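Local atomic coordinates of ParM protein (Staphylococcus aureus, PDB entry 3JS6), a protein that probably segregates plasmid DNA at cell division, as an actin-like protein that assembles into filaments. Residues 22-27 with 322-327; 5-10 with 18-23. One frame throughout, in Å; residues are numbered along the deposited sequence.

Contact 1. Residues 22-27 with 322-327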
loop_
_atom_site.group_PDB
_atom_site.type_symbol
_atom_site.label_atom_id
_atom_site.label_comp_id
_atom_site.label_asym_id
_atom_site.label_seq_id
_atom_site.Cartn_x
_atom_site.Cartn_y
_atom_site.Cartn_z
ATOM N N ASP A 22 5.383 -11.919 11.390
ATOM C CA ASP A 22 6.051 -10.697 11.840
ATOM C C ASP A 22 7.003 -10.131 10.797
ATOM O O ASP A 22 7.785 -9.235 11.084
ATOM C CB ASP A 22 6.815 -10.975 13.131
ATOM C CG ASP A 22 5.896 -11.443 14.250
ATOM O OD1 ASP A 22 4.895 -10.748 14.523
ATOM O OD2 ASP A 22 6.169 -12.501 14.852
ATOM N N GLU A 23 6.920 -10.657 9.583
ATOM C CA GLU A 23 7.792 -10.238 8.488
ATOM C C GLU A 23 7.083 -9.253 7.559
ATOM O O GLU A 23 5.896 -9.408 7.265
ATOM C CB GLU A 23 8.209 -11.483 7.698
ATOM C CG GLU A 23 9.596 -12.057 7.974
ATOM C CD GLU A 23 10.070 -11.947 9.418
ATOM O OE1 GLU A 23 9.554 -12.669 10.307
ATOM O OE2 GLU A 23 10.984 -11.127 9.653
ATOM N N LYS A 24 7.791 -8.234 7.087
ATOM C CA LYS A 24 7.136 -7.309 6.176
ATOM C C LYS A 24 8.116 -6.709 5.195
ATOM O O LYS A 24 9.306 -6.818 5.398
ATOM C CB LYS A 24 6.380 -6.217 6.959
ATOM C CG LYS A 24 7.213 -5.411 7.930
ATOM C CD LYS A 24 6.307 -4.475 8.737
ATOM C CE LYS A 24 7.105 -3.491 9.574
ATOM N NZ LYS A 24 6.231 -2.456 10.210
ATOM N N PHE A 25 7.610 -6.139 4.101
ATOM C CA PHE A 25 8.470 -5.499 3.110
ATOM C C PHE A 25 7.757 -4.360 2.416
ATOM O O PHE A 25 6.531 -4.321 2.383
ATOM C CB PHE A 25 8.977 -6.523 2.058
ATOM C CG PHE A 25 7.933 -6.957 1.048
ATOM C CD1 PHE A 25 7.545 -6.110 0.003
ATOM C CD2 PHE A 25 7.331 -8.220 1.152
ATOM C CE1 PHE A 25 6.582 -6.499 -0.925
ATOM C CE2 PHE A 25 6.368 -8.627 0.242
ATOM C CZ PHE A 25 5.985 -7.764 -0.808
ATOM N N VAL A 26 8.534 -3.409 1.892
ATOM C CA VAL A 26 7.996 -2.293 1.124
ATOM C C VAL A 26 9.072 -2.069 0.044
ATOM O O VAL A 26 10.220 -1.825 0.343
ATOM C CB VAL A 26 7.721 -1.029 1.999
ATOM C CG1 VAL A 26 8.956 -0.644 2.824
ATOM C CG2 VAL A 26 7.234 0.123 1.077
ATOM N N ILE A 27 8.672 -2.257 -1.207
ATOM C CA ILE A 27 9.563 -2.216 -2.366
ATOM C C ILE A 27 8.866 -1.479 -3.486
ATOM O O ILE A 27 7.639 -1.606 -3.645
ATOM C CB ILE A 27 9.843 -3.690 -2.822
ATOM C CG1 ILE A 27 10.533 -4.445 -1.674
ATOM C CG2 ILE A 27 10.673 -3.735 -4.122
ATOM C CD1 ILE A 27 10.542 -5.969 -1.820
ATOM N N SER A 322 2.674 4.570 8.831
ATOM C CA SER A 322 1.509 4.739 7.968
ATOM C C SER A 322 1.621 3.935 6.665
ATOM O O SER A 322 0.609 3.557 6.081
ATOM C CB SER A 322 1.306 6.223 7.627
ATOM O OG SER A 322 0.989 6.993 8.772
ATOM N N GLN A 323 2.836 3.668 6.206
ATOM C CA GLN A 323 2.998 2.910 4.970
ATOM C C GLN A 323 2.399 1.506 5.100
ATOM O O GLN A 323 1.894 0.952 4.125
ATOM C CB GLN A 323 4.484 2.814 4.586
ATOM C CG GLN A 323 5.357 2.235 5.695
ATOM C CD GLN A 323 6.852 2.452 5.481
ATOM O OE1 GLN A 323 7.658 2.208 6.390
ATOM N NE2 GLN A 323 7.229 2.902 4.283
ATOM N N PHE A 324 2.446 0.937 6.297
ATOM C CA PHE A 324 1.892 -0.401 6.508
ATOM C C PHE A 324 0.439 -0.477 7.047
ATOM O O PHE A 324 -0.088 -1.576 7.305
ATOM C CB PHE A 324 2.846 -1.186 7.404
ATOM C CG PHE A 324 4.174 -1.496 6.740
ATOM C CD1 PHE A 324 5.326 -0.779 7.067
ATOM C CD2 PHE A 324 4.250 -2.477 5.760
ATOM C CE1 PHE A 324 6.552 -1.040 6.416
ATOM C CE2 PHE A 324 5.468 -2.750 5.098
ATOM C CZ PHE A 324 6.618 -2.026 5.430
ATOM N N SER A 325 -0.204 0.675 7.209
ATOM C CA SER A 325 -1.580 0.718 7.721
ATOM C C SER A 325 -2.555 -0.155 6.948
ATOM O O SER A 325 -3.320 -0.905 7.556
ATOM C CB SER A 325 -2.128 2.154 7.735
ATOM O OG SER A 325 -1.820 2.809 8.951
ATOM N N ASN A 326 -2.557 -0.038 5.620
ATOM C CA ASN A 326 -3.465 -0.848 4.800
ATOM C C ASN A 326 -3.219 -2.338 5.048
ATOM O O ASN A 326 -4.151 -3.093 5.329
ATOM C CB ASN A 326 -3.265 -0.558 3.303
ATOM C CG ASN A 326 -4.006 0.708 2.830
ATOM O OD1 ASN A 326 -3.682 1.279 1.787
ATOM N ND2 ASN A 326 -5.000 1.126 3.583
ATOM N N VAL A 327 -1.955 -2.757 4.953
ATOM C CA VAL A 327 -1.627 -4.159 5.156
ATOM C C VAL A 327 -2.017 -4.673 6.546
ATOM O O VAL A 327 -2.492 -5.798 6.667
ATOM C CB VAL A 327 -0.127 -4.389 4.879
ATOM C CG1 VAL A 327 0.337 -5.669 5.507
ATOM C CG2 VAL A 327 0.092 -4.453 3.375
#
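K24 lies across one face of the F324 ring and V26 touches CZ of the same ring. The lysine starts with CG between its backbone N and carbonyl carbon (chi1 57°); beyond it the chain is extended and crosses F324 obliquely. CD sits almost exactly above the ring centre, 3.9 Å from the centroid, a CH-pi contact over the face. NZ has travelled on past the middle toward the CD1 side, 3.7 Å from F324 CD1; its cation-pi interaction with the ring is therefore off-centre, 34° from the normal. The ammonium also has a long, weak ion pair with D321, the residue before 322-327. F324 comes from 322-327, the part of the chain that runs on into the C-terminal helix 325-342, which packs V327 on K17 and K19 of strand 15-20. Its ring is thus laid against strand 23-33 of the large sheet in the N-terminal half of this actin-like fold, where alternate residues K24 and V26 point toward 322-327 while F25 points the other way, onto L102 and L103 of helix 90-104. Between K24 and V26, the carbonyl O of F25 lies 3.3 Å from F324 CE2, near the ring plane, where the slightly positive C-H edge suits an oxygen. V26 crosses the phenylalanine at about a right angle, with CB 3.7 Å from F324 CZ and CG1 also against CZ. The exposed Q323 borders V26.

Contact 2. Residues 5-10 with 18-23; sequences YVMALD and GKINDE
I20 and M7 (selenomethionine in the crystal) lie side by side and point the same way, from neighbouring strands onto one face of the sheet, with I20 CD1 4.1 Å from M7 CG. I20 CG1 is anti to the backbone N, and CD1 beyond it also touches Y5 CB at 4.0 Å; one methyl thus bridges two residues of strand 4-11. Helix 90-104 closes this face: L103 touches M7, L9 and I20. L9 belongs here too, its CD2 3.9 Å from G18 CA. The opposite face carries A8 and K19, both packed on V327 of helix 325-342. Strands 4-11 and 15-20 form the first beta hairpin of the actin-like N-terminal region, running antiparallel. A8 and K19 are its hydrogen-bonded pair: A8 N to K19 O is nearly straight (171° at the hydrogen), whereas K19 N reaches A8 O at 2.9 Å along a more bent path. A8 O also receives a CA-H...O contact from G18. K19 runs out extended, then bends at its last torsion (chi4 -74°), placing NZ to bond N21 O and to form a salt bridge with E331. Toward Y5 water takes over the strand pairing. One molecule donates to V6 O and accepts from N21 N; a second accepts from V6 N and donates to N21 OD1, lying in the plane of the Y5 ring at its edge. N21 is the first of the two central residues of a type II' beta turn from I20 to E23, and its amide crosses the Y5 ring obliquely, the planes 71° apart, with ND2 3.6 Å from Y5 CD2. The phenol end of Y5 is held by a hydrogen bond to E109.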
loop_
_atom_site.group_PDB
_atom_site.type_symbol
_atom_site.label_atom_id
_atom_site.label_comp_id
_atom_site.label_asym_id
_atom_site.label_seq_id
_atom_site.Cartn_x
_atom_site.Cartn_y
_atom_site.Cartn_z
ATOM N N TYR A 5 -1.306 -19.786 6.718
ATOM C CA TYR A 5 -0.734 -18.474 7.031
ATOM C C TYR A 5 -1.526 -17.356 6.376
ATOM O O TYR A 5 -2.230 -17.588 5.403
ATOM C CB TYR A 5 0.696 -18.398 6.526
ATOM C CG TYR A 5 1.622 -19.358 7.198
ATOM C CD1 TYR A 5 2.018 -20.540 6.562
ATOM C CD2 TYR A 5 2.099 -19.103 8.478
ATOM C CE1 TYR A 5 2.871 -21.434 7.193
ATOM C CE2 TYR A 5 2.945 -19.992 9.114
ATOM C CZ TYR A 5 3.328 -21.153 8.470
ATOM O OH TYR A 5 4.159 -22.050 9.118
ATOM N N VAL A 6 -1.398 -16.134 6.889
ATOM C CA VAL A 6 -2.127 -15.030 6.305
ATOM C C VAL A 6 -1.169 -14.072 5.600
ATOM O O VAL A 6 -0.234 -13.573 6.212
ATOM C CB VAL A 6 -2.929 -14.264 7.391
ATOM C CG1 VAL A 6 -3.494 -12.962 6.825
ATOM C CG2 VAL A 6 -4.094 -15.146 7.888
HETATM N N MSE A 7 -1.381 -13.862 4.307
HETATM C CA MSE A 7 -0.560 -12.928 3.531
HETATM C C MSE A 7 -1.388 -11.671 3.324
HETATM O O MSE A 7 -2.516 -11.758 2.832
HETATM C CB MSE A 7 -0.220 -13.457 2.147
HETATM C CG MSE A 7 0.815 -14.581 2.067
HETATM SE SE MSE A 7 1.159 -14.997 0.152
HETATM C CE MSE A 7 2.650 -16.176 0.344
ATOM N N ALA A 8 -0.827 -10.513 3.687
ATOM C CA ALA A 8 -1.508 -9.246 3.501
ATOM C C ALA A 8 -0.644 -8.499 2.488
ATOM O O ALA A 8 0.566 -8.389 2.661
ATOM C CB ALA A 8 -1.584 -8.480 4.788
ATOM N N LEU A 9 -1.282 -8.011 1.432
ATOM C CA LEU A 9 -0.580 -7.327 0.341
ATOM C C LEU A 9 -1.272 -6.042 -0.031
ATOM O O LEU A 9 -2.493 -5.964 -0.002
ATOM C CB LEU A 9 -0.533 -8.224 -0.889
ATOM C CG LEU A 9 0.476 -9.373 -0.835
ATOM C CD1 LEU A 9 0.203 -10.392 -1.971
ATOM C CD2 LEU A 9 1.902 -8.777 -0.961
ATOM N N ASP A 10 -0.481 -5.042 -0.402
ATOM C CA ASP A 10 -1.031 -3.737 -0.777
ATOM C C ASP A 10 -0.272 -3.290 -2.015
ATOM O O ASP A 10 0.884 -2.862 -1.904
ATOM C CB ASP A 10 -0.774 -2.764 0.369
ATOM C CG ASP A 10 -1.317 -1.351 0.094
ATOM O OD1 ASP A 10 -1.919 -1.109 -0.976
ATOM O OD2 ASP A 10 -1.149 -0.487 0.979
ATOM N N GLY A 18 3.999 -5.680 1.839
ATOM C CA GLY A 18 3.614 -7.040 2.139
ATOM C C GLY A 18 3.883 -7.415 3.586
ATOM O O GLY A 18 4.811 -6.913 4.216
ATOM N N LYS A 19 3.068 -8.308 4.138
ATOM C CA LYS A 19 3.314 -8.726 5.517
ATOM C C LYS A 19 2.837 -10.158 5.719
ATOM O O LYS A 19 1.783 -10.542 5.217
ATOM C CB LYS A 19 2.595 -7.779 6.492
ATOM C CG LYS A 19 2.834 -8.056 7.976
ATOM C CD LYS A 19 2.174 -6.996 8.856
ATOM C CE LYS A 19 2.548 -7.197 10.333
ATOM N NZ LYS A 19 1.846 -8.367 10.935
ATOM N N ILE A 20 3.643 -10.953 6.411
ATOM C CA ILE A 20 3.266 -12.319 6.743
ATOM C C ILE A 20 3.870 -12.547 8.120
ATOM O O ILE A 20 5.053 -12.310 8.328
ATOM C CB ILE A 20 3.768 -13.374 5.689
ATOM C CG1 ILE A 20 3.301 -14.777 6.123
ATOM C CG2 ILE A 20 5.275 -13.309 5.512
ATOM C CD1 ILE A 20 3.389 -15.839 5.036
ATOM N N ASN A 21 3.038 -12.984 9.068
ATOM C CA ASN A 21 3.490 -13.178 10.431
ATOM C C ASN A 21 4.157 -11.865 10.882
ATOM O O ASN A 21 3.552 -10.797 10.751
ATOM C CB ASN A 21 4.440 -14.381 10.505
ATOM C CG ASN A 21 3.756 -15.688 10.052
ATOM O OD1 ASN A 21 2.576 -15.913 10.322
ATOM N ND2 ASN A 21 4.505 -16.548 9.380
ATOM N N ASP A 22 5.383 -11.919 11.390
ATOM C CA ASP A 22 6.051 -10.697 11.840
ATOM C C ASP A 22 7.003 -10.131 10.797
ATOM O O ASP A 22 7.785 -9.235 11.084
ATOM C CB ASP A 22 6.815 -10.975 13.131
ATOM C CG ASP A 22 5.896 -11.443 14.250
ATOM O OD1 ASP A 22 4.895 -10.748 14.523
ATOM O OD2 ASP A 22 6.169 -12.501 14.852
ATOM N N GLU A 23 6.920 -10.657 9.583
ATOM C CA GLU A 23 7.792 -10.238 8.488
ATOM C C GLU A 23 7.083 -9.253 7.559
ATOM O O GLU A 23 5.896 -9.408 7.265
ATOM C CB GLU A 23 8.209 -11.483 7.698
ATOM C CG GLU A 23 9.596 -12.057 7.974
ATOM C CD GLU A 23 10.070 -11.947 9.418
ATOM O OE1 GLU A 23 9.554 -12.669 10.307
ATOM O OE2 GLU A 23 10.984 -11.127 9.653
HETATM O O HOH W 1 0.177 -12.862 8.728
HETATM O O HOH W 2 -0.057 -15.941 9.320
#

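Overall arrangement
The two contacts adjoin, their centres about 8 Å apart, and share D22 and E23 in the turn that carries strand 15-20 into strand 23-33. Contact 2 is mostly buried and pairs strands close in sequence through backbone bonds and water, with mainly apolar side chains against helix 90-104 on one face. Contact 1 lies at the surface and joins residues nearly 300 positions apart through an aromatic ring, a lysine and a valine, without strand pairing. Strand 15-20 connects them: the F25 N to G18 O distance of 2.9 Å fits a hydrogen bond. Helix 325-342 serves both, since V327, three residues on from F324, packs against the K19 and A8 face.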